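Local coordinates for hypothetical protein (Aquifex aeolicus, PDB 2HEK) that is of unknown function but binds zinc and GDP, carries an HD domain, and may hydrolyse dGTP, at residues Arg190-Lys195 against Glu331-Ala336; Gly140-Glu143 against Glu147-Leu150; Glu297-Leu302 against Val311-Val316; Asp164-Asp169 against Tyr214-Gln219. All blocks are in the same frame, centred on the assembly; numbering follows the deposited sequence.

Contact 1 (Arg190-Lys195 against Glu331-Ala336); sequences RVYENK and EGLKKA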
loop_
_atom_site.group_PDB
_atom_site.type_symbol
_atom_site.label_atom_id
_atom_site.label_comp_id
_atom_site.label_asym_id
_atom_site.label_seq_id
_atom_site.Cartn_x
_atom_site.Cartn_y
_atom_site.Cartn_z
ATOM N N ARG A 190 -26.989 -3.006 1.199
ATOM C CA ARG A 190 -28.220 -3.141 1.992
ATOM C C ARG A 190 -29.053 -4.240 1.356
ATOM O O ARG A 190 -28.919 -4.494 0.168
ATOM C CB ARG A 190 -29.043 -1.845 1.950
ATOM C CG ARG A 190 -28.321 -0.599 2.429
ATOM C CD ARG A 190 -28.145 -0.570 3.926
ATOM N NE ARG A 190 -27.591 0.710 4.375
ATOM C CZ ARG A 190 -26.286 0.906 4.596
ATOM N NH1 ARG A 190 -25.411 -0.091 4.407
ATOM N NH2 ARG A 190 -25.844 2.090 4.995
ATOM N N VAL A 191 -29.915 -4.877 2.145
ATOM C CA VAL A 191 -31.017 -5.707 1.611
ATOM C C VAL A 191 -32.323 -4.884 1.539
ATOM O O VAL A 191 -32.809 -4.342 2.555
ATOM C CB VAL A 191 -31.279 -6.936 2.499
ATOM C CG1 VAL A 191 -32.335 -7.841 1.880
ATOM C CG2 VAL A 191 -29.982 -7.696 2.759
ATOM N N TYR A 192 -32.891 -4.787 0.354
ATOM C CA TYR A 192 -34.138 -4.053 0.192
ATOM C C TYR A 192 -35.013 -4.820 -0.774
ATOM O O TYR A 192 -34.558 -5.221 -1.858
ATOM C CB TYR A 192 -33.859 -2.614 -0.243
ATOM C CG TYR A 192 -35.075 -1.717 -0.204
ATOM C CD1 TYR A 192 -35.396 -1.002 0.943
ATOM C CD2 TYR A 192 -35.901 -1.581 -1.308
ATOM C CE1 TYR A 192 -36.505 -0.180 0.987
ATOM C CE2 TYR A 192 -37.013 -0.761 -1.276
ATOM C CZ TYR A 192 -37.310 -0.063 -0.126
ATOM O OH TYR A 192 -38.427 0.738 -0.082
ATOM N N GLU A 193 -36.272 -5.021 -0.394
ATOM C CA GLU A 193 -37.199 -5.778 -1.242
ATOM C C GLU A 193 -36.540 -7.101 -1.631
ATOM O O GLU A 193 -36.594 -7.531 -2.785
ATOM C CB GLU A 193 -37.553 -4.981 -2.507
ATOM C CG GLU A 193 -38.578 -3.847 -2.339
ATOM C CD GLU A 193 -38.725 -3.020 -3.622
ATOM O OE1 GLU A 193 -38.408 -3.561 -4.722
ATOM O OE2 GLU A 193 -39.145 -1.835 -3.534
ATOM N N ASN A 194 -35.881 -7.719 -0.661
ATOM C CA ASN A 194 -35.176 -8.978 -0.873
ATOM C C ASN A 194 -34.054 -8.991 -1.944
ATOM O O ASN A 194 -33.682 -10.054 -2.452
ATOM C CB ASN A 194 -36.191 -10.093 -1.140
ATOM C CG ASN A 194 -35.710 -11.422 -0.657
ATOM O OD1 ASN A 194 -35.437 -12.311 -1.461
ATOM N ND2 ASN A 194 -35.564 -11.564 0.663
ATOM N N LYS A 195 -33.518 -7.819 -2.283
ATOM C CA LYS A 195 -32.352 -7.743 -3.173
ATOM C C LYS A 195 -31.165 -7.197 -2.394
ATOM O O LYS A 195 -31.353 -6.438 -1.426
ATOM C CB LYS A 195 -32.606 -6.812 -4.358
ATOM C CG LYS A 195 -33.721 -7.214 -5.299
ATOM C CD LYS A 195 -34.067 -6.040 -6.217
ATOM C CE LYS A 195 -35.581 -5.936 -6.471
ATOM N NZ LYS A 195 -36.139 -7.111 -7.222
ATOM N N GLU A 331 -35.175 8.913 -1.894
ATOM C CA GLU A 331 -36.436 8.801 -2.633
ATOM C C GLU A 331 -36.818 7.345 -2.936
ATOM O O GLU A 331 -37.673 7.089 -3.790
ATOM C CB GLU A 331 -36.336 9.558 -3.962
ATOM C CG GLU A 331 -35.634 10.912 -3.907
ATOM C CD GLU A 331 -35.086 11.330 -5.267
ATOM O OE1 GLU A 331 -34.122 10.682 -5.748
ATOM O OE2 GLU A 331 -35.617 12.305 -5.851
ATOM N N GLY A 332 -36.182 6.392 -2.255
ATOM C CA GLY A 332 -36.393 4.967 -2.542
ATOM C C GLY A 332 -35.437 4.393 -3.586
ATOM O O GLY A 332 -34.462 5.037 -3.983
ATOM N N LEU A 333 -35.750 3.184 -4.039
ATOM C CA LEU A 333 -34.865 2.379 -4.868
ATOM C C LEU A 333 -34.793 2.824 -6.313
ATOM O O LEU A 333 -35.812 2.941 -6.988
ATOM C CB LEU A 333 -35.315 0.927 -4.824
ATOM C CG LEU A 333 -34.245 -0.138 -5.023
ATOM C CD1 LEU A 333 -33.175 -0.018 -3.931
ATOM C CD2 LEU A 333 -34.878 -1.510 -5.007
ATOM N N LYS A 334 -33.574 3.051 -6.796
ATOM C CA LYS A 334 -33.347 3.419 -8.192
ATOM C C LYS A 334 -32.390 2.423 -8.861
ATOM O O LYS A 334 -31.690 1.674 -8.179
ATOM C CB LYS A 334 -32.737 4.822 -8.280
ATOM C CG LYS A 334 -33.464 5.927 -7.502
ATOM C CD LYS A 334 -34.661 6.503 -8.270
ATOM C CE LYS A 334 -35.070 7.875 -7.720
ATOM N NZ LYS A 334 -36.541 8.068 -7.776
ATOM N N LYS A 335 -32.375 2.420 -10.191
ATOM C CA LYS A 335 -31.287 1.820 -10.963
ATOM C C LYS A 335 -30.041 2.695 -10.822
ATOM O O LYS A 335 -30.160 3.924 -10.769
ATOM C CB LYS A 335 -31.664 1.756 -12.436
ATOM C CG LYS A 335 -32.746 0.768 -12.790
ATOM C CD LYS A 335 -32.302 -0.655 -12.558
ATOM C CE LYS A 335 -33.018 -1.600 -13.496
ATOM N NZ LYS A 335 -32.871 -2.986 -13.003
ATOM N N ALA A 336 -28.853 2.074 -10.771
ATOM C CA ALA A 336 -27.590 2.823 -10.576
ATOM C C ALA A 336 -27.326 3.890 -11.624
ATOM O O ALA A 336 -26.776 4.956 -11.310
ATOM C CB ALA A 336 -26.374 1.853 -10.488
#

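Contact 2 (Gly140-Glu143 against Glu147-Leu150); sequences GKPE and EKLL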
loop_
_atom_site.group_PDB
_atom_site.type_symbol
_atom_site.label_atom_id
_atom_site.label_comp_id
_atom_site.label_asym_id
_atom_site.label_seq_id
_atom_site.Cartn_x
_atom_site.Cartn_y
_atom_site.Cartn_z
ATOM N N GLY A 140 -26.362 -20.516 -8.483
ATOM C CA GLY A 140 -27.217 -19.417 -8.951
ATOM C C GLY A 140 -28.554 -19.878 -9.562
ATOM O O GLY A 140 -29.033 -19.284 -10.533
ATOM N N LYS A 141 -29.149 -20.940 -9.008
ATOM C CA LYS A 141 -30.479 -21.402 -9.452
ATOM C C LYS A 141 -31.505 -21.461 -8.308
ATOM O O LYS A 141 -32.032 -22.529 -8.013
ATOM C CB LYS A 141 -30.365 -22.767 -10.122
ATOM C CG LYS A 141 -29.257 -22.849 -11.115
ATOM C CD LYS A 141 -29.637 -23.724 -12.273
ATOM C CE LYS A 141 -28.757 -23.428 -13.483
ATOM N NZ LYS A 141 -29.441 -23.767 -14.765
ATOM N N PRO A 142 -31.799 -20.308 -7.664
ATOM C CA PRO A 142 -32.714 -20.306 -6.534
ATOM C C PRO A 142 -34.135 -20.660 -6.959
ATOM O O PRO A 142 -34.498 -20.460 -8.133
ATOM C CB PRO A 142 -32.683 -18.854 -6.066
ATOM C CG PRO A 142 -32.328 -18.074 -7.287
ATOM C CD PRO A 142 -31.329 -18.943 -7.974
ATOM N N GLU A 143 -34.927 -21.147 -6.009
ATOM C CA GLU A 143 -36.319 -21.547 -6.254
ATOM C C GLU A 143 -37.274 -20.675 -5.450
ATOM O O GLU A 143 -38.482 -20.728 -5.663
ATOM C CB GLU A 143 -36.539 -23.006 -5.816
ATOM C CG GLU A 143 -36.098 -24.047 -6.803
ATOM C CD GLU A 143 -36.294 -25.468 -6.264
ATOM O OE1 GLU A 143 -35.910 -26.430 -6.955
ATOM O OE2 GLU A 143 -36.814 -25.622 -5.141
ATOM N N GLU A 147 -33.597 -18.094 -1.089
ATOM C CA GLU A 147 -32.519 -18.671 -1.851
ATOM C C GLU A 147 -31.942 -17.645 -2.823
ATOM O O GLU A 147 -30.738 -17.635 -3.039
ATOM C CB GLU A 147 -32.945 -19.903 -2.597
ATOM C CG GLU A 147 -33.198 -21.150 -1.682
ATOM C CD GLU A 147 -33.732 -22.351 -2.477
ATOM O OE1 GLU A 147 -33.566 -22.373 -3.714
ATOM O OE2 GLU A 147 -34.310 -23.294 -1.869
ATOM N N LYS A 148 -32.794 -16.796 -3.394
ATOM C CA LYS A 148 -32.327 -15.790 -4.350
ATOM C C LYS A 148 -31.440 -14.749 -3.662
ATOM O O LYS A 148 -30.385 -14.414 -4.191
ATOM C CB LYS A 148 -33.484 -15.124 -5.117
ATOM C CG LYS A 148 -33.031 -14.069 -6.160
ATOM C CD LYS A 148 -34.239 -13.386 -6.785
ATOM C CE LYS A 148 -33.866 -12.427 -7.909
ATOM N NZ LYS A 148 -35.134 -11.807 -8.526
ATOM N N LEU A 149 -31.845 -14.255 -2.492
ATOM C CA LEU A 149 -30.998 -13.311 -1.752
ATOM C C LEU A 149 -29.623 -13.928 -1.454
ATOM O O LEU A 149 -28.584 -13.282 -1.634
ATOM C CB LEU A 149 -31.665 -12.860 -0.430
ATOM C CG LEU A 149 -30.833 -12.022 0.548
ATOM C CD1 LEU A 149 -30.435 -10.661 -0.078
ATOM C CD2 LEU A 149 -31.568 -11.789 1.862
ATOM N N LEU A 150 -29.626 -15.170 -0.969
ATOM C CA LEU A 150 -28.397 -15.813 -0.558
ATOM C C LEU A 150 -27.523 -16.047 -1.760
ATOM O O LEU A 150 -26.307 -15.836 -1.683
ATOM C CB LEU A 150 -28.671 -17.141 0.215
ATOM C CG LEU A 150 -29.392 -17.007 1.570
ATOM C CD1 LEU A 150 -29.497 -18.361 2.277
ATOM C CD2 LEU A 150 -28.639 -16.010 2.479
#

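Contact 3 (Glu297-Leu302 against Val311-Val316); sequences ETKERL and VRFDEV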
loop_
_atom_site.group_PDB
_atom_site.type_symbol
_atom_site.label_atom_id
_atom_site.label_comp_id
_atom_site.label_asym_id
_atom_site.label_seq_id
_atom_site.Cartn_x
_atom_site.Cartn_y
_atom_site.Cartn_z
ATOM N N GLU A 297 -13.970 -7.149 -42.967
ATOM C CA GLU A 297 -13.296 -6.968 -44.248
ATOM C C GLU A 297 -11.903 -7.619 -44.310
ATOM O O GLU A 297 -11.516 -8.151 -45.352
ATOM C CB GLU A 297 -13.146 -5.480 -44.568
ATOM C CG GLU A 297 -12.674 -5.194 -45.983
ATOM C CD GLU A 297 -13.729 -5.516 -47.024
ATOM O OE1 GLU A 297 -14.828 -5.963 -46.638
ATOM O OE2 GLU A 297 -13.455 -5.321 -48.226
ATOM N N THR A 298 -11.158 -7.584 -43.203
ATOM C CA THR A 298 -9.845 -8.223 -43.165
ATOM C C THR A 298 -10.039 -9.741 -43.184
ATOM O O THR A 298 -9.348 -10.448 -43.910
ATOM C CB THR A 298 -9.001 -7.727 -41.965
ATOM O OG1 THR A 298 -8.951 -6.298 -41.994
ATOM C CG2 THR A 298 -7.568 -8.247 -42.027
ATOM N N LYS A 299 -11.018 -10.231 -42.434
ATOM C CA LYS A 299 -11.341 -11.650 -42.432
ATOM C C LYS A 299 -11.625 -12.170 -43.853
ATOM O O LYS A 299 -11.200 -13.271 -44.222
ATOM C CB LYS A 299 -12.538 -11.920 -41.532
ATOM C CG LYS A 299 -13.028 -13.354 -41.609
ATOM C CD LYS A 299 -14.035 -13.653 -40.525
ATOM C CE LYS A 299 -14.776 -14.951 -40.803
ATOM N NZ LYS A 299 -15.655 -15.319 -39.647
ATOM N N GLU A 300 -12.339 -11.372 -44.644
ATOM C CA GLU A 300 -12.685 -11.750 -46.019
ATOM C C GLU A 300 -11.475 -11.822 -46.944
ATOM O O GLU A 300 -11.217 -12.866 -47.529
ATOM C CB GLU A 300 -13.773 -10.831 -46.574
ATOM C CG GLU A 300 -15.147 -11.152 -45.997
ATOM C CD GLU A 300 -16.287 -10.936 -46.987
ATOM O OE1 GLU A 300 -16.050 -10.977 -48.221
ATOM O OE2 GLU A 300 -17.429 -10.736 -46.520
ATOM N N ARG A 301 -10.727 -10.731 -47.053
ATOM C CA ARG A 301 -9.520 -10.683 -47.865
ATOM C C ARG A 301 -8.531 -11.778 -47.472
ATOM O O ARG A 301 -7.859 -12.359 -48.333
ATOM C CB ARG A 301 -8.858 -9.303 -47.758
ATOM C CG ARG A 301 -7.402 -9.224 -48.243
ATOM C CD ARG A 301 -7.256 -9.203 -49.789
ATOM N NE ARG A 301 -7.704 -7.941 -50.389
ATOM C CZ ARG A 301 -8.044 -7.791 -51.668
ATOM N NH1 ARG A 301 -7.991 -8.827 -52.503
ATOM N NH2 ARG A 301 -8.445 -6.603 -52.114
ATOM N N LEU A 302 -8.455 -12.059 -46.168
ATOM C CA LEU A 302 -7.521 -13.031 -45.628
ATOM C C LEU A 302 -7.922 -14.431 -46.023
ATOM O O LEU A 302 -7.074 -15.206 -46.460
ATOM C CB LEU A 302 -7.457 -12.918 -44.101
ATOM C CG LEU A 302 -6.352 -13.654 -43.351
ATOM C CD1 LEU A 302 -4.971 -13.154 -43.766
ATOM C CD2 LEU A 302 -6.566 -13.444 -41.864
ATOM N N VAL A 311 -5.485 -19.813 -39.545
ATOM C CA VAL A 311 -5.942 -18.552 -38.962
ATOM C C VAL A 311 -6.920 -18.815 -37.847
ATOM O O VAL A 311 -7.622 -19.836 -37.848
ATOM C CB VAL A 311 -6.618 -17.611 -40.013
ATOM C CG1 VAL A 311 -5.610 -17.131 -41.064
ATOM C CG2 VAL A 311 -7.805 -18.298 -40.653
ATOM N N ARG A 312 -6.986 -17.879 -36.896
ATOM C CA ARG A 312 -8.022 -17.945 -35.869
ATOM C C ARG A 312 -8.651 -16.571 -35.675
ATOM O O ARG A 312 -7.991 -15.567 -35.857
ATOM C CB ARG A 312 -7.448 -18.489 -34.552
ATOM C CG ARG A 312 -6.951 -19.933 -34.663
ATOM C CD ARG A 312 -8.127 -20.912 -34.740
ATOM N NE ARG A 312 -7.700 -22.306 -34.683
ATOM C CZ ARG A 312 -7.003 -22.927 -35.636
ATOM N NH1 ARG A 312 -6.618 -22.272 -36.728
ATOM N NH2 ARG A 312 -6.676 -24.210 -35.483
ATOM N N PHE A 313 -9.937 -16.551 -35.346
ATOM C CA PHE A 313 -10.674 -15.308 -35.136
ATOM C C PHE A 313 -11.179 -15.291 -33.696
ATOM O O PHE A 313 -11.438 -16.341 -33.104
ATOM C CB PHE A 313 -11.819 -15.172 -36.160
ATOM C CG PHE A 313 -11.355 -15.309 -37.573
ATOM C CD1 PHE A 313 -11.496 -16.518 -38.252
ATOM C CD2 PHE A 313 -10.715 -14.254 -38.206
ATOM C CE1 PHE A 313 -11.031 -16.665 -39.558
ATOM C CE2 PHE A 313 -10.231 -14.387 -39.514
ATOM C CZ PHE A 313 -10.389 -15.588 -40.193
ATOM N N ASP A 314 -11.295 -14.106 -33.119
ATOM C CA ASP A 314 -11.820 -14.022 -31.771
ATOM C C ASP A 314 -12.628 -12.750 -31.669
ATOM O O ASP A 314 -12.151 -11.692 -32.059
ATOM C CB ASP A 314 -10.675 -14.033 -30.742
ATOM C CG ASP A 314 -11.172 -14.267 -29.316
ATOM O OD1 ASP A 314 -12.135 -15.035 -29.131
ATOM O OD2 ASP A 314 -10.611 -13.676 -28.370
ATOM N N GLU A 315 -13.860 -12.871 -31.176
ATOM C CA GLU A 315 -14.725 -11.710 -30.964
ATOM C C GLU A 315 -15.053 -11.611 -29.489
ATOM O O GLU A 315 -15.602 -12.540 -28.899
ATOM C CB GLU A 315 -16.016 -11.818 -31.793
ATOM C CG GLU A 315 -15.759 -11.907 -33.316
ATOM C CD GLU A 315 -17.040 -11.962 -34.177
ATOM O OE1 GLU A 315 -18.141 -11.647 -33.679
ATOM O OE2 GLU A 315 -16.934 -12.304 -35.374
ATOM N N VAL A 316 -14.680 -10.485 -28.895
ATOM C CA VAL A 316 -14.997 -10.200 -27.487
ATOM C C VAL A 316 -15.927 -8.986 -27.378
ATOM O O VAL A 316 -15.596 -7.893 -27.838
ATOM C CB VAL A 316 -13.722 -9.923 -26.704
ATOM C CG1 VAL A 316 -14.074 -9.333 -25.390
ATOM C CG2 VAL A 316 -12.924 -11.191 -26.536
#

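Contact 4 (Asp164-Asp169 against Tyr214-Gln219); sequences DYLRRD and YFMYVQ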
loop_
_atom_site.group_PDB
_atom_site.type_symbol
_atom_site.label_atom_id
_atom_site.label_comp_id
_atom_site.label_asym_id
_atom_site.label_seq_id
_atom_site.Cartn_x
_atom_site.Cartn_y
_atom_site.Cartn_z
ATOM N N ASP A 164 -13.729 -11.465 -4.759
ATOM C CA ASP A 164 -12.450 -12.090 -4.466
ATOM C C ASP A 164 -11.605 -12.235 -5.712
ATOM O O ASP A 164 -10.420 -11.893 -5.696
ATOM C CB ASP A 164 -12.542 -13.464 -3.804
ATOM C CG ASP A 164 -11.151 -13.995 -3.463
ATOM O OD1 ASP A 164 -10.626 -14.841 -4.224
ATOM O OD2 ASP A 164 -10.602 -13.580 -2.433
ATOM N N TYR A 165 -12.151 -12.771 -6.829
ATOM C CA TYR A 165 -11.231 -12.996 -7.938
ATOM C C TYR A 165 -10.723 -11.707 -8.573
ATOM O O TYR A 165 -9.579 -11.677 -9.025
ATOM C CB TYR A 165 -11.764 -14.030 -8.948
ATOM C CG TYR A 165 -12.905 -13.678 -9.871
ATOM C CD1 TYR A 165 -12.829 -12.598 -10.732
ATOM C CD2 TYR A 165 -14.073 -14.446 -9.841
ATOM C CE1 TYR A 165 -13.911 -12.298 -11.566
ATOM C CE2 TYR A 165 -15.170 -14.149 -10.664
ATOM C CZ TYR A 165 -15.082 -13.067 -11.528
ATOM O OH TYR A 165 -16.142 -12.757 -12.350
ATOM N N LEU A 166 -11.527 -10.642 -8.615
ATOM C CA LEU A 166 -11.029 -9.402 -9.222
ATOM C C LEU A 166 -9.821 -8.910 -8.453
ATOM O O LEU A 166 -8.794 -8.579 -9.045
ATOM C CB LEU A 166 -12.094 -8.294 -9.283
ATOM C CG LEU A 166 -13.231 -8.523 -10.292
ATOM C CD1 LEU A 166 -14.304 -7.427 -10.043
ATOM C CD2 LEU A 166 -12.689 -8.501 -11.765
ATOM N N ARG A 167 -9.947 -8.865 -7.128
ATOM C CA ARG A 167 -8.826 -8.450 -6.237
ATOM C C ARG A 167 -7.634 -9.410 -6.279
ATOM O O ARG A 167 -6.461 -8.989 -6.323
ATOM C CB ARG A 167 -9.335 -8.232 -4.788
ATOM C CG ARG A 167 -8.253 -7.829 -3.708
ATOM C CD ARG A 167 -8.824 -7.431 -2.190
ATOM N NE ARG A 167 -7.727 -6.809 -1.468
ATOM C CZ ARG A 167 -7.894 -6.144 -0.350
ATOM N NH1 ARG A 167 -9.120 -6.007 0.160
ATOM N NH2 ARG A 167 -6.853 -5.596 0.242
ATOM N N ARG A 168 -7.885 -10.713 -6.228
ATOM C CA ARG A 168 -6.792 -11.668 -6.223
ATOM C C ARG A 168 -6.057 -11.683 -7.595
ATOM O O ARG A 168 -4.810 -11.742 -7.653
ATOM C CB ARG A 168 -7.337 -13.079 -5.854
ATOM C CG ARG A 168 -6.249 -14.183 -5.628
ATOM C CD ARG A 168 -6.863 -15.537 -5.070
ATOM N NE ARG A 168 -7.698 -15.202 -3.908
ATOM C CZ ARG A 168 -7.242 -15.057 -2.671
ATOM N NH1 ARG A 168 -5.960 -15.303 -2.378
ATOM N NH2 ARG A 168 -8.072 -14.662 -1.732
ATOM N N ASP A 169 -6.829 -11.649 -8.693
ATOM C CA ASP A 169 -6.257 -11.610 -10.040
ATOM C C ASP A 169 -5.377 -10.371 -10.174
ATOM O O ASP A 169 -4.273 -10.477 -10.684
ATOM C CB ASP A 169 -7.348 -11.638 -11.126
ATOM C CG ASP A 169 -8.129 -12.973 -11.161
ATOM O OD1 ASP A 169 -7.739 -13.938 -10.482
ATOM O OD2 ASP A 169 -9.151 -13.051 -11.869
ATOM N N TYR A 214 -13.575 -3.197 -15.273
ATOM C CA TYR A 214 -13.173 -2.833 -16.658
ATOM C C TYR A 214 -11.660 -3.036 -16.848
ATOM O O TYR A 214 -11.216 -3.608 -17.847
ATOM C CB TYR A 214 -13.505 -1.353 -16.958
ATOM C CG TYR A 214 -12.823 -0.802 -18.181
ATOM C CD1 TYR A 214 -13.412 -0.918 -19.458
ATOM C CD2 TYR A 214 -11.596 -0.117 -18.072
ATOM C CE1 TYR A 214 -12.773 -0.364 -20.615
ATOM C CE2 TYR A 214 -10.970 0.425 -19.183
ATOM C CZ TYR A 214 -11.543 0.305 -20.448
ATOM O OH TYR A 214 -10.863 0.869 -21.533
ATOM N N PHE A 215 -10.851 -2.531 -15.915
ATOM C CA PHE A 215 -9.395 -2.720 -16.046
ATOM C C PHE A 215 -8.960 -4.180 -16.106
ATOM O O PHE A 215 -8.103 -4.543 -16.916
ATOM C CB PHE A 215 -8.647 -1.992 -14.946
ATOM C CG PHE A 215 -8.521 -0.511 -15.198
ATOM C CD1 PHE A 215 -9.036 0.413 -14.293
ATOM C CD2 PHE A 215 -7.851 -0.048 -16.336
ATOM C CE1 PHE A 215 -8.875 1.822 -14.518
ATOM C CE2 PHE A 215 -7.702 1.328 -16.584
ATOM C CZ PHE A 215 -8.237 2.266 -15.653
ATOM N N MET A 216 -9.532 -5.031 -15.259
ATOM C CA MET A 216 -9.151 -6.444 -15.310
ATOM C C MET A 216 -9.469 -7.065 -16.670
ATOM O O MET A 216 -8.681 -7.867 -17.176
ATOM C CB MET A 216 -9.789 -7.246 -14.178
ATOM C CG MET A 216 -9.241 -6.860 -12.785
ATOM S SD MET A 216 -7.398 -6.989 -12.699
ATOM C CE MET A 216 -7.130 -8.706 -13.060
ATOM N N TYR A 217 -10.615 -6.711 -17.253
ATOM C CA TYR A 217 -10.973 -7.217 -18.593
ATOM C C TYR A 217 -10.037 -6.747 -19.682
ATOM O O TYR A 217 -9.533 -7.565 -20.466
ATOM C CB TYR A 217 -12.449 -6.910 -18.959
ATOM C CG TYR A 217 -13.317 -7.980 -18.402
ATOM C CD1 TYR A 217 -13.795 -7.893 -17.096
ATOM C CD2 TYR A 217 -13.553 -9.146 -19.123
ATOM C CE1 TYR A 217 -14.521 -8.928 -16.533
ATOM C CE2 TYR A 217 -14.293 -10.191 -18.579
ATOM C CZ TYR A 217 -14.776 -10.067 -17.283
ATOM O OH TYR A 217 -15.523 -11.085 -16.719
ATOM N N VAL A 218 -9.770 -5.439 -19.729
ATOM C CA VAL A 218 -8.922 -4.939 -20.813
ATOM C C VAL A 218 -7.461 -5.354 -20.647
ATOM O O VAL A 218 -6.779 -5.664 -21.639
ATOM C CB VAL A 218 -9.060 -3.418 -21.080
ATOM C CG1 VAL A 218 -10.474 -3.130 -21.554
ATOM C CG2 VAL A 218 -8.674 -2.566 -19.861
ATOM N N GLN A 219 -6.990 -5.392 -19.405
ATOM C CA GLN A 219 -5.558 -5.643 -19.190
ATOM C C GLN A 219 -5.245 -7.145 -19.209
ATOM O O GLN A 219 -4.204 -7.565 -19.750
ATOM C CB GLN A 219 -5.062 -4.940 -17.903
ATOM C CG GLN A 219 -3.596 -5.201 -17.480
ATOM C CD GLN A 219 -2.581 -4.288 -18.207
ATOM O OE1 GLN A 219 -2.915 -3.638 -19.204
ATOM N NE2 GLN A 219 -1.337 -4.246 -17.700
HETATM O O HOH W 1 -16.490 -10.283 -13.535
#

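Contact 1 (Arg190-Lys195 against Glu331-Ala336)
Tyr192 and Leu333 mark the closest backbone approach of the two segments, with their CA atoms 8.2 Å apart. Strands 189-192 and 332-335 are the outermost two of a four-stranded mixed sheet, so strands 195-199 and 326-329 lie between them. A gap this small across two intervening strands is consistent with a strongly curled sheet whose rims meet through side chains. Residues Tyr192 to Lys195 form a type I' turn. Its two backbone bonds run from Tyr192 N to Lys195 O at 2.9 Å and from Lys195 N to Tyr192 O at 2.8 Å, with Glu193 and Asn194 both at positive phi. Tyr192 puts CG opposite its backbone N (chi1 -170°), which sends the ring out to Leu333. There Leu333 CD2 approaches obliquely and lies 3.8 Å from Tyr192 CD2, with Leu333 CD1 slightly farther off. The extended Glu193 chain passes the same methyl, Glu193 OE1 standing 4.1 Å from Leu333 CD2. Val197 of strand 195-199 also touches both Tyr192 and Leu333, and Tyr326 touches the leucine. The arrangement is that of a two-residue type I' beta hairpin whose tip leans on the opposite edge strand of the same sheet.

Contact 2 (Gly140-Glu143 against Glu147-Leu150)
A helix-loop-helix connection brings Pro142 and Glu143 onto the first turn of helix 145-155, next to Glu147 and Lys148. The preceding helix, 128-139, ends in a Schellman motif with Gly140 at positive phi. Pro142 then lies against the new helix: its CB is 3.4 Å from Lys148 N and 3.6 Å from Glu147 CB, while Pro142 CG meets Lys148 CB at 3.8 Å. The single hydrogen bond between the segments runs from Glu143 N to Glu147 OE1, 2.9 Å long with an N-H...O angle of 149°, and it comes from above the carboxylate plane (44° out). Glu147 OE1 also takes a salt bridge from Arg136 NE, so one oxygen of the buried Glu147 serves two donors. An alanine here would remove the carboxylate and would probably leave Arg136 without its mate and the loop at Glu143 less firmly held. Arg136 belongs to helix 128-139, so Glu147 ties the two consecutive helices together, while Leu149, farther along, faces the hairpin at Asn194 and Leu150 packs on Val71.

Contact 3 (Glu297-Leu302 against Val311-Val316)
Lys299 lies across the ring of Phe313 where helix 292-305 packs on a three-stranded antiparallel sheet. The helix links strand 284-289 to strand 311-318, which run in the same direction with strand 349-356 between them: a split beta-alpha-beta crossover. Locally, helix and strand are nearly antiparallel, 166° between their directions, with axes 11.0 Å apart at closest approach.

The packed part joins two contacts. Lys299 starts with CG opposite its backbone N (chi1 173°), and the extended chain carries its methylenes over one face of the aromatic ring; Lys299 CG is 3.6 Å from Phe313 CE2. Deeper in, Leu302 and Val311 meet tip to tip, Leu302 CD2 to Val311 CG1 at 3.9 Å, and Ile354 of the central strand touches Leu302 and Phe313.

The solvent side is looser. Glu297, Glu300 and Arg301 are exposed and stay clear of the strand, and Glu315 OE2 remains 5.4 Å from Lys299 NZ, a distance at which attraction of opposite charges is probably modest. On the other face of the sheet, Arg312 and Asp314 turn to helix 224-240 and form salt bridges with Glu235 and Arg227. Over the ring itself, Lys299 CD makes a CH-pi contact 4.0 Å from the Phe313 centroid, and Lys299 NZ a cation-pi contact 4.8 Å from it, 21° off the normal.

Contact 4 (Asp164-Asp169 against Tyr214-Gln219)
Met216 is bent at its second and third torsions (chi2 -55°, chi3 -60°), which brings its methyl to Asp169 on helix 160-173. In this buried helix-helix contact, one helix supplies a zinc ligand of the HD domain, Asp161, and the other, 203-221, belongs to the HD-associated region. The backbones approach most closely at Leu166 and Met216, whose CA atoms are 7.0 Å apart. Met216 CE rests 3.5 Å from Asp169 CB, and Met216 CG lies 4.0 Å from Leu166 CD2 as the two chains slide past each other. A serine in its place has no thioether or methyl, which would probably open a gap beside Asp169 CB, leave Leu166 CD2 less well covered and set a polar hydroxyl in buried packing. The carboxylate of Asp169 is held elsewhere: OD2 bonds to Tyr221 OH and to a glycerol probably left from crystallisation. At the margin, one water joins Tyr165 OH at 2.8 Å and, weakly, Tyr217 OH. On the far side of helix 160-173, Asp164 OD1 bonds to ND1 of the zinc ligand His54, a second-shell contact likely to orient that imidazole. Arg168 grips Asp164 side-on, with Arg168 NE 3.0 Å from Asp164 OD1 and Arg168 NH2 2.8 Å from Asp164 OD2.

From the N terminus, contact 2 closes first, a short loop joining helix 128-139 to helix 145-155 before any other contact opens. Contact 4 then opens on helix 160-173, and contact 1 opens on strand 189-192 before contact 4 closes on helix 203-221, so these two cross. Contact 3 opens and closes later, nested entirely inside the long loop that contact 1 completes at 331-336. Contacts 1 and 2 touch directly, Val191 CG1 lying 3.9 Å from Leu149 CD1, which sets the hairpin against helix 145-155. Contact 4 joins HD domain and HD-associated region near the zinc; its nearest atoms are about 6 Å from those of contact 3.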